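Local coordinates for protein Dok-7 (Mus musculus, PDB 3ML4), which activates the receptor tyrosine kinase MuSK in muscle as a dimeric adaptor, binding phosphoinositides through its PH domain and driving neuromuscular synapse formation, at residues 6-18 against 93-107. Numbering follows the deposited sequence.
Sequences TEAALVEGQVKLR and LGFDSHEAMCAWDTR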
loop_
_atom_site.group_PDB
_atom_site.type_symbol
_atom_site.label_atom_id
_atom_site.label_comp_id
_atom_site.label_asym_id
_atom_site.label_seq_id
_atom_site.Cartn_x
_atom_site.Cartn_y
_atom_site.Cartn_z
ATOM N N THR B 6 -0.424 -22.958 -5.598
ATOM C CA THR B 6 0.043 -22.804 -4.227
ATOM C C THR B 6 0.131 -21.341 -3.817
ATOM O O THR B 6 0.420 -20.465 -4.641
ATOM C CB THR B 6 1.404 -23.499 -4.016
ATOM O OG1 THR B 6 2.284 -23.169 -5.095
ATOM C CG2 THR B 6 1.226 -25.019 -3.966
ATOM N N GLU B 7 -0.127 -21.091 -2.535
ATOM C CA GLU B 7 -0.054 -19.754 -1.967
ATOM C C GLU B 7 1.392 -19.284 -1.885
ATOM O O GLU B 7 2.243 -19.960 -1.304
ATOM C CB GLU B 7 -0.688 -19.741 -0.582
ATOM C CG GLU B 7 -1.129 -18.370 -0.127
ATOM C CD GLU B 7 -2.195 -18.431 0.940
ATOM O OE1 GLU B 7 -2.791 -19.513 1.129
ATOM O OE2 GLU B 7 -2.440 -17.392 1.588
ATOM N N ALA B 8 1.658 -18.123 -2.475
ATOM C CA ALA B 8 3.007 -17.576 -2.546
ATOM C C ALA B 8 3.464 -17.006 -1.213
ATOM O O ALA B 8 2.654 -16.723 -0.333
ATOM C CB ALA B 8 3.093 -16.513 -3.633
ATOM N N ALA B 9 4.775 -16.851 -1.080
ATOM C CA ALA B 9 5.384 -16.260 0.097
ATOM C C ALA B 9 6.471 -15.303 -0.358
ATOM O O ALA B 9 7.103 -15.538 -1.387
ATOM C CB ALA B 9 5.974 -17.347 0.969
ATOM N N LEU B 10 6.685 -14.215 0.380
ATOM C CA LEU B 10 7.878 -13.399 0.124
ATOM C C LEU B 10 9.104 -14.067 0.747
ATOM O O LEU B 10 10.182 -14.049 0.161
ATOM C CB LEU B 10 7.711 -11.924 0.533
ATOM C CG LEU B 10 7.558 -11.422 1.967
ATOM C CD1 LEU B 10 8.894 -11.310 2.663
ATOM C CD2 LEU B 10 6.901 -10.059 1.943
ATOM N N VAL B 11 8.915 -14.662 1.925
ATOM C CA VAL B 11 9.895 -15.583 2.520
ATOM C C VAL B 11 9.210 -16.689 3.295
ATOM O O VAL B 11 8.138 -16.491 3.870
ATOM C CB VAL B 11 10.912 -14.908 3.494
ATOM C CG1 VAL B 11 12.069 -14.281 2.737
ATOM C CG2 VAL B 11 10.221 -13.925 4.455
ATOM N N GLU B 12 9.855 -17.847 3.312
ATOM C CA GLU B 12 9.431 -18.963 4.143
ATOM C C GLU B 12 10.643 -19.774 4.564
ATOM O O GLU B 12 11.643 -19.824 3.850
ATOM C CB GLU B 12 8.407 -19.844 3.418
ATOM C CG GLU B 12 8.818 -20.286 2.014
ATOM C CD GLU B 12 7.890 -21.330 1.439
ATOM O OE1 GLU B 12 7.370 -22.165 2.211
ATOM O OE2 GLU B 12 7.685 -21.324 0.211
ATOM N N GLY B 13 10.549 -20.397 5.732
ATOM C CA GLY B 13 11.642 -21.196 6.268
ATOM C C GLY B 13 11.408 -21.599 7.703
ATOM O O GLY B 13 10.341 -21.337 8.266
ATOM N N GLN B 14 12.406 -22.242 8.300
ATOM C CA GLN B 14 12.290 -22.680 9.686
ATOM C C GLN B 14 12.694 -21.545 10.620
ATOM O O GLN B 14 13.770 -20.961 10.483
ATOM C CB GLN B 14 13.101 -23.958 9.938
ATOM C CG GLN B 14 12.543 -24.851 11.063
ATOM C CD GLN B 14 11.196 -25.499 10.723
ATOM O OE1 GLN B 14 10.742 -25.470 9.576
ATOM N NE2 GLN B 14 10.556 -26.091 11.730
ATOM N N VAL B 15 11.798 -21.224 11.547
ATOM C CA VAL B 15 11.939 -20.066 12.421
ATOM C C VAL B 15 11.403 -20.439 13.792
ATOM O O VAL B 15 10.457 -21.223 13.902
ATOM C CB VAL B 15 11.122 -18.848 11.890
ATOM C CG1 VAL B 15 11.391 -17.600 12.723
ATOM C CG2 VAL B 15 11.427 -18.565 10.425
ATOM N N LYS B 16 12.015 -19.886 14.836
ATOM C CA LYS B 16 11.476 -19.984 16.192
ATOM C C LYS B 16 10.478 -18.842 16.489
ATOM O O LYS B 16 10.615 -17.735 15.968
ATOM C CB LYS B 16 12.617 -20.045 17.209
ATOM C CG LYS B 16 13.013 -21.481 17.595
ATOM C CD LYS B 16 14.520 -21.734 17.539
ATOM C CE LYS B 16 14.946 -22.203 16.147
ATOM N NZ LYS B 16 16.342 -22.733 16.107
ATOM N N LEU B 17 9.468 -19.128 17.309
ATOM C CA LEU B 17 8.401 -18.170 17.611
ATOM C C LEU B 17 8.034 -18.171 19.093
ATOM O O LEU B 17 8.379 -19.099 19.822
ATOM C CB LEU B 17 7.149 -18.471 16.774
ATOM C CG LEU B 17 7.246 -18.440 15.244
ATOM C CD1 LEU B 17 6.064 -19.161 14.616
ATOM C CD2 LEU B 17 7.355 -17.013 14.729
ATOM N N ARG B 18 7.328 -17.134 19.532
ATOM C CA ARG B 18 6.908 -17.034 20.928
ATOM C C ARG B 18 5.394 -16.969 21.089
ATOM O O ARG B 18 4.801 -17.837 21.734
ATOM C CB ARG B 18 7.583 -15.847 21.623
ATOM C CG ARG B 18 9.061 -16.083 21.880
ATOM C CD ARG B 18 9.609 -15.181 22.968
ATOM N NE ARG B 18 9.389 -15.687 24.324
ATOM C CZ ARG B 18 10.120 -16.631 24.917
ATOM N NH1 ARG B 18 11.124 -17.220 24.279
ATOM N NH2 ARG B 18 9.837 -16.996 26.159
ATOM N N LEU B 93 11.331 -12.966 15.768
ATOM C CA LEU B 93 11.601 -14.152 14.965
ATOM C C LEU B 93 12.963 -14.731 15.330
ATOM O O LEU B 93 13.919 -13.988 15.547
ATOM C CB LEU B 93 11.565 -13.816 13.471
ATOM C CG LEU B 93 10.297 -13.238 12.829
ATOM C CD1 LEU B 93 10.481 -13.111 11.319
ATOM C CD2 LEU B 93 9.079 -14.080 13.132
ATOM N N GLY B 94 13.044 -16.058 15.389
ATOM C CA GLY B 94 14.268 -16.742 15.785
ATOM C C GLY B 94 14.887 -17.555 14.670
ATOM O O GLY B 94 14.265 -18.474 14.138
ATOM N N PHE B 95 16.124 -17.215 14.329
ATOM C CA PHE B 95 16.853 -17.898 13.277
ATOM C C PHE B 95 18.106 -18.538 13.837
ATOM O O PHE B 95 18.636 -18.095 14.855
ATOM C CB PHE B 95 17.248 -16.920 12.173
ATOM C CG PHE B 95 16.099 -16.158 11.605
ATOM C CD1 PHE B 95 15.723 -14.936 12.151
ATOM C CD2 PHE B 95 15.386 -16.659 10.522
ATOM C CE1 PHE B 95 14.658 -14.225 11.630
ATOM C CE2 PHE B 95 14.317 -15.952 9.990
ATOM C CZ PHE B 95 13.952 -14.728 10.546
ATOM N N ASP B 96 18.572 -19.576 13.154
ATOM C CA ASP B 96 19.826 -20.233 13.488
ATOM C C ASP B 96 20.963 -19.402 12.914
ATOM O O ASP B 96 21.721 -18.770 13.649
ATOM C CB ASP B 96 19.859 -21.640 12.885
ATOM C CG ASP B 96 18.469 -22.200 12.632
ATOM O OD1 ASP B 96 17.541 -21.902 13.424
ATOM O OD2 ASP B 96 18.298 -22.936 11.636
ATOM N N SER B 97 21.045 -19.393 11.588
ATOM C CA SER B 97 22.125 -18.740 10.868
ATOM C C SER B 97 21.955 -17.231 10.792
ATOM O O SER B 97 20.838 -16.723 10.674
ATOM C CB SER B 97 22.239 -19.326 9.458
ATOM O OG SER B 97 20.958 -19.560 8.896
ATOM N N HIS B 98 23.084 -16.529 10.864
ATOM C CA HIS B 98 23.147 -15.086 10.651
ATOM C C HIS B 98 22.643 -14.690 9.257
ATOM O O HIS B 98 21.875 -13.739 9.124
ATOM C CB HIS B 98 24.583 -14.590 10.860
ATOM C CG HIS B 98 24.752 -13.111 10.694
ATOM N ND1 HIS B 98 25.236 -12.542 9.537
ATOM C CD2 HIS B 98 24.513 -12.084 11.543
ATOM C CE1 HIS B 98 25.286 -11.229 9.677
ATOM N NE2 HIS B 98 24.849 -10.925 10.884
ATOM N N GLU B 99 23.063 -15.424 8.228
ATOM C CA GLU B 99 22.754 -15.035 6.848
ATOM C C GLU B 99 21.274 -15.178 6.485
ATOM O O GLU B 99 20.767 -14.413 5.667
ATOM C CB GLU B 99 23.672 -15.731 5.826
ATOM C CG GLU B 99 23.365 -17.199 5.539
ATOM C CD GLU B 99 24.151 -17.750 4.350
ATOM O OE1 GLU B 99 23.666 -18.712 3.717
ATOM O OE2 GLU B 99 25.246 -17.226 4.043
ATOM N N ALA B 100 20.597 -16.141 7.109
ATOM C CA ALA B 100 19.156 -16.339 6.935
ATOM C C ALA B 100 18.359 -15.179 7.526
ATOM O O ALA B 100 17.372 -14.728 6.939
ATOM C CB ALA B 100 18.715 -17.658 7.559
HETATM N N MSE B 101 18.796 -14.709 8.691
HETATM C CA MSE B 101 18.223 -13.534 9.329
HETATM C C MSE B 101 18.381 -12.291 8.445
HETATM O O MSE B 101 17.419 -11.544 8.244
HETATM C CB MSE B 101 18.886 -13.315 10.687
HETATM C CG MSE B 101 18.506 -12.031 11.388
HETATM SE SE MSE B 101 19.863 -11.540 12.689
HETATM C CE MSE B 101 21.217 -10.797 11.488
ATOM N N CYS B 102 19.590 -12.084 7.919
ATOM C CA CYS B 102 19.863 -10.961 7.022
ATOM C C CYS B 102 19.062 -11.066 5.735
ATOM O O CYS B 102 18.545 -10.065 5.239
ATOM C CB CYS B 102 21.353 -10.876 6.688
ATOM S SG CYS B 102 22.392 -10.569 8.115
ATOM N N ALA B 103 18.972 -12.282 5.200
ATOM C CA ALA B 103 18.166 -12.554 4.017
ATOM C C ALA B 103 16.717 -12.140 4.263
ATOM O O ALA B 103 16.127 -11.430 3.450
ATOM C CB ALA B 103 18.252 -14.032 3.633
ATOM N N TRP B 104 16.163 -12.562 5.400
ATOM C CA TRP B 104 14.805 -12.187 5.790
ATOM C C TRP B 104 14.641 -10.668 5.962
ATOM O O TRP B 104 13.688 -10.080 5.443
ATOM C CB TRP B 104 14.370 -12.950 7.048
ATOM C CG TRP B 104 13.851 -14.333 6.761
ATOM C CD1 TRP B 104 14.484 -15.317 6.054
ATOM C CD2 TRP B 104 12.592 -14.887 7.176
ATOM N NE1 TRP B 104 13.700 -16.443 5.999
ATOM C CE2 TRP B 104 12.534 -16.210 6.682
ATOM C CE3 TRP B 104 11.508 -14.396 7.917
ATOM C CZ2 TRP B 104 11.432 -17.048 6.900
ATOM C CZ3 TRP B 104 10.413 -15.237 8.138
ATOM C CH2 TRP B 104 10.385 -16.543 7.627
ATOM N N ASP B 105 15.584 -10.039 6.664
ATOM C CA ASP B 105 15.568 -8.588 6.856
ATOM C C ASP B 105 15.604 -7.824 5.527
ATOM O O ASP B 105 14.832 -6.881 5.334
ATOM C CB ASP B 105 16.733 -8.138 7.743
ATOM C CG ASP B 105 16.733 -6.642 7.978
ATOM O OD1 ASP B 105 16.072 -6.186 8.932
ATOM O OD2 ASP B 105 17.387 -5.920 7.206
ATOM N N THR B 106 16.501 -8.234 4.627
ATOM C CA THR B 106 16.662 -7.580 3.327
ATOM C C THR B 106 15.431 -7.774 2.431
ATOM O O THR B 106 14.983 -6.828 1.774
ATOM C CB THR B 106 17.932 -8.081 2.595
ATOM O OG1 THR B 106 19.047 -8.056 3.494
ATOM C CG2 THR B 106 18.249 -7.215 1.378
ATOM N N ARG B 107 14.889 -8.991 2.416
ATOM C CA ARG B 107 13.727 -9.315 1.585
ATOM C C ARG B 107 12.465 -8.600 2.080
ATOM O O ARG B 107 11.756 -7.973 1.287
ATOM C CB ARG B 107 13.526 -10.842 1.504
ATOM C CG ARG B 107 12.476 -11.345 0.491
ATOM C CD ARG B 107 12.926 -11.232 -0.967
ATOM N NE ARG B 107 12.434 -9.994 -1.564
ATOM C CZ ARG B 107 11.327 -9.896 -2.301
ATOM N NH1 ARG B 107 10.595 -10.971 -2.571
ATOM N NH2 ARG B 107 10.960 -8.714 -2.781
HETATM O O HOH W 1 16.302 -20.461 11.084
#
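Strand 11-17 meets strand residues 93-94 and helix 98-107 in a mixed contact, backbone pairing at one end and aromatic packing at the other, where the first and last strands of the PH-domain sheet come together and the C-terminal helix of that domain caps one open end of the barrel. K16 and G94 form a single antiparallel hydrogen-bonded pair: K16 N reaches G94 O at 2.7 Å, and G94 N returns to K16 O at 3.0 Å. Toward V11 the pairing stops as the second chain leaves the sheet for the helix, and W104 packs against the strand. V11 CG2 sits over the six-membered ring of W104, 3.7 Å from its centroid, a CH-pi contact; F95 CE2 lies on the opposite face, displaced toward the rim, and G13 N meets the edge in plane. V11 CG1 touches R107 CG at 3.7 Å. In V15, chi1 of -174° sets CG1 against the G94 backbone and turns CG2 to W104 CH2, 3.6 Å away. A leucine in place of W104 would probably leave V11 and F95 without the ring between them and open a gap beside G13. K16 NZ forms a salt bridge with D96 OD1, 3.1 Å away and from above the carboxylate plane, while a water links Q14 O to D96 N. The strand is thus held by backbone bonds and an ion pair at the K16 end, and by largely apolar packing on a buried indole toward V11.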